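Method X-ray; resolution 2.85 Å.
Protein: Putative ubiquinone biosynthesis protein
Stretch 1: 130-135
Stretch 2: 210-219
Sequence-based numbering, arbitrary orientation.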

# COMPACT_ATOMS: atom_id res chain seq x y z
N HIS A 130 -3.90 31.27 -2.88
CA HIS A 130 -5.35 31.20 -2.70
C HIS A 130 -6.06 32.57 -2.58
O HIS A 130 -7.22 32.68 -3.01
CB HIS A 130 -5.73 30.22 -1.57
CG HIS A 130 -5.58 30.80 -0.21
ND1 HIS A 130 -4.43 30.60 0.54
CD2 HIS A 130 -6.43 31.60 0.48
CE1 HIS A 130 -4.63 31.26 1.67
NE2 HIS A 130 -5.82 31.88 1.68
N VAL A 131 -5.39 33.61 -2.02
CA VAL A 131 -5.99 34.95 -1.91
C VAL A 131 -6.15 35.65 -3.28
O VAL A 131 -7.20 36.27 -3.53
CB VAL A 131 -5.45 35.89 -0.78
CG1 VAL A 131 -5.17 35.12 0.50
CG2 VAL A 131 -4.24 36.69 -1.21
N VAL A 132 -5.13 35.51 -4.17
CA VAL A 132 -5.11 36.05 -5.54
C VAL A 132 -6.02 35.20 -6.43
O VAL A 132 -6.86 35.76 -7.14
CB VAL A 132 -3.66 36.19 -6.09
CG1 VAL A 132 -3.65 36.71 -7.53
CG2 VAL A 132 -2.82 37.10 -5.19
N ALA A 133 -5.88 33.86 -6.35
CA ALA A 133 -6.67 32.89 -7.12
C ALA A 133 -8.16 32.84 -6.72
O ALA A 133 -8.99 32.44 -7.54
CB ALA A 133 -6.06 31.51 -7.01
N GLY A 134 -8.48 33.22 -5.48
CA GLY A 134 -9.85 33.21 -4.97
C GLY A 134 -10.40 31.84 -4.62
O GLY A 134 -11.42 31.42 -5.18
N PHE A 135 -9.73 31.14 -3.69
CA PHE A 135 -10.11 29.81 -3.15
C PHE A 135 -10.11 29.85 -1.63
O PHE A 135 -9.33 30.61 -1.04
CB PHE A 135 -9.16 28.71 -3.65
CG PHE A 135 -9.31 28.43 -5.11
CD1 PHE A 135 -10.26 27.52 -5.57
CD2 PHE A 135 -8.51 29.07 -6.05
CE1 PHE A 135 -10.43 27.28 -6.93
CE2 PHE A 135 -8.68 28.83 -7.41
CZ PHE A 135 -9.64 27.95 -7.84
N GLN A 210 -3.30 46.33 -4.63
CA GLN A 210 -4.66 45.80 -4.47
C GLN A 210 -4.77 44.41 -5.08
O GLN A 210 -4.17 44.14 -6.11
CB GLN A 210 -5.66 46.73 -5.16
CG GLN A 210 -5.89 48.05 -4.42
CD GLN A 210 -6.70 47.89 -3.16
OE1 GLN A 210 -6.23 48.24 -2.07
NE2 GLN A 210 -7.94 47.41 -3.27
N VAL A 211 -5.55 43.53 -4.44
CA VAL A 211 -5.76 42.14 -4.90
C VAL A 211 -6.43 42.15 -6.29
O VAL A 211 -6.00 41.40 -7.18
CB VAL A 211 -6.51 41.24 -3.87
CG1 VAL A 211 -6.81 39.85 -4.42
CG2 VAL A 211 -5.73 41.13 -2.56
N SER A 212 -7.44 43.02 -6.48
CA SER A 212 -8.16 43.21 -7.75
C SER A 212 -7.20 43.62 -8.87
O SER A 212 -7.31 43.12 -9.99
CB SER A 212 -9.27 44.25 -7.58
OG SER A 212 -8.88 45.34 -6.76
N GLU A 213 -6.20 44.49 -8.54
CA GLU A 213 -5.15 44.96 -9.44
C GLU A 213 -4.22 43.80 -9.82
O GLU A 213 -3.90 43.67 -11.00
CB GLU A 213 -4.36 46.13 -8.82
CG GLU A 213 -3.30 46.79 -9.72
CD GLU A 213 -3.78 47.40 -11.02
OE1 GLU A 213 -4.77 48.16 -11.00
OE2 GLU A 213 -3.13 47.14 -12.06
N ILE A 214 -3.81 42.95 -8.83
CA ILE A 214 -2.95 41.78 -9.06
C ILE A 214 -3.68 40.80 -10.00
O ILE A 214 -3.09 40.37 -10.99
CB ILE A 214 -2.48 41.09 -7.74
CG1 ILE A 214 -1.69 42.07 -6.84
CG2 ILE A 214 -1.64 39.84 -8.03
CD1 ILE A 214 -1.44 41.59 -5.41
N ARG A 215 -4.97 40.50 -9.72
CA ARG A 215 -5.80 39.61 -10.53
C ARG A 215 -5.91 40.13 -11.98
O ARG A 215 -5.87 39.33 -12.92
CB ARG A 215 -7.21 39.47 -9.93
CG ARG A 215 -7.28 38.66 -8.66
CD ARG A 215 -8.71 38.50 -8.25
NE ARG A 215 -8.89 37.59 -7.12
CZ ARG A 215 -9.49 37.94 -5.98
NH1 ARG A 215 -9.95 39.17 -5.81
NH2 ARG A 215 -9.62 37.05 -5.00
N GLU A 216 -5.99 41.46 -12.15
CA GLU A 216 -6.06 42.14 -13.44
C GLU A 216 -4.74 42.03 -14.20
O GLU A 216 -4.76 41.79 -15.41
CB GLU A 216 -6.45 43.61 -13.24
CG GLU A 216 -7.45 44.10 -14.27
CD GLU A 216 -8.35 45.22 -13.79
OE1 GLU A 216 -7.88 46.38 -13.74
OE2 GLU A 216 -9.53 44.94 -13.46
N ARG A 217 -3.60 42.21 -13.49
CA ARG A 217 -2.24 42.09 -14.03
C ARG A 217 -1.98 40.68 -14.54
O ARG A 217 -1.52 40.53 -15.67
CB ARG A 217 -1.20 42.44 -12.96
CG ARG A 217 -1.04 43.93 -12.72
CD ARG A 217 0.08 44.22 -11.75
NE ARG A 217 0.01 45.58 -11.25
CZ ARG A 217 0.78 46.07 -10.28
NH1 ARG A 217 1.69 45.31 -9.69
NH2 ARG A 217 0.64 47.33 -9.89
N LEU A 218 -2.33 39.64 -13.72
CA LEU A 218 -2.18 38.23 -14.08
C LEU A 218 -3.18 37.80 -15.16
O LEU A 218 -2.96 36.81 -15.85
CB LEU A 218 -2.29 37.30 -12.85
CG LEU A 218 -1.32 37.49 -11.66
CD1 LEU A 218 -1.31 36.25 -10.78
CD2 LEU A 218 0.09 37.76 -12.11
N GLY A 219 -4.26 38.57 -15.30
CA GLY A 219 -5.31 38.30 -16.27
C GLY A 219 -6.13 37.09 -15.90
O GLY A 219 -6.32 36.19 -16.73

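The last carbonyls of a helix often lack a backbone N-H donor further along the chain, and a side chain from a neighbouring helix can supply one. The contact between residues 130-135 and 210-219 of this putative ubiquinone biosynthesis protein illustrates the principle well.

The first helix ends at Ala133, and Gly134 leaves it with positive phi, a conformation that favours glycine. The amides of Gly134, through a weak bond, and of Phe135 both turn back to the carbonyl of His130. Arg215 of the second helix supplies an N-H to the carbonyl of Val132. Its CA-to-CB bond points sideways to the first stretch, but the chain approaches as it extends: chi1 is m (-72°), and chi2 and chi3 are both t, so that the methylenes run out almost fully stretched before chi4, at 123°, sets the plane of the guanidinium. The result is a hydrogen bond from Arg215 NE to Val132 O of 2.7 Å, with the oxygen lying at the edge of the guanidinium, near its plane, although the N-H...O angle of 137° makes the bond bent. Val131 O is also near, 2.9 Å from Arg215 NH2, but it lies obliquely to the group and the angle is too poor for a hydrogen bond. Gly134 packs at the guanidinium edge as well, its CA 3.8 Å from Arg215 NH2; an ideal CB on Gly134 would lie 3.5 Å from the same nitrogen, a close fit.

Beside this polar contact lies an apolar one, centred on Val132, which gives up more surface to the partner than any other residue here. With chi1 at t (178°), its CG1 reaches Ile214 CG2 at 3.8 Å and Leu218 CD1 at 4.0 Å. These partners lie one helical turn apart and both direct their CA-to-CB bonds toward the first stretch; chi1 at m in each, with chi2 at t, places those methyls against Val132 CG1. The same methyl lies 4.3 Å from Arg215 CG, so the aliphatic stem of the partly exposed arginine joins the packing before its charged end reaches the carbonyl.

Val211, a turn before Arg215, also points toward the first helix. Its chi1 of 176° (t) brings Val211 CG1 to 3.7 Å from Val131 O and 4.3 Å from Val132 CA, a compact branched side chain resting against backbone. Val131, Val132, Val211, Ile214 and Leu218 are all buried, as suits apolar side chains, and the two stretches together cover 277 Å².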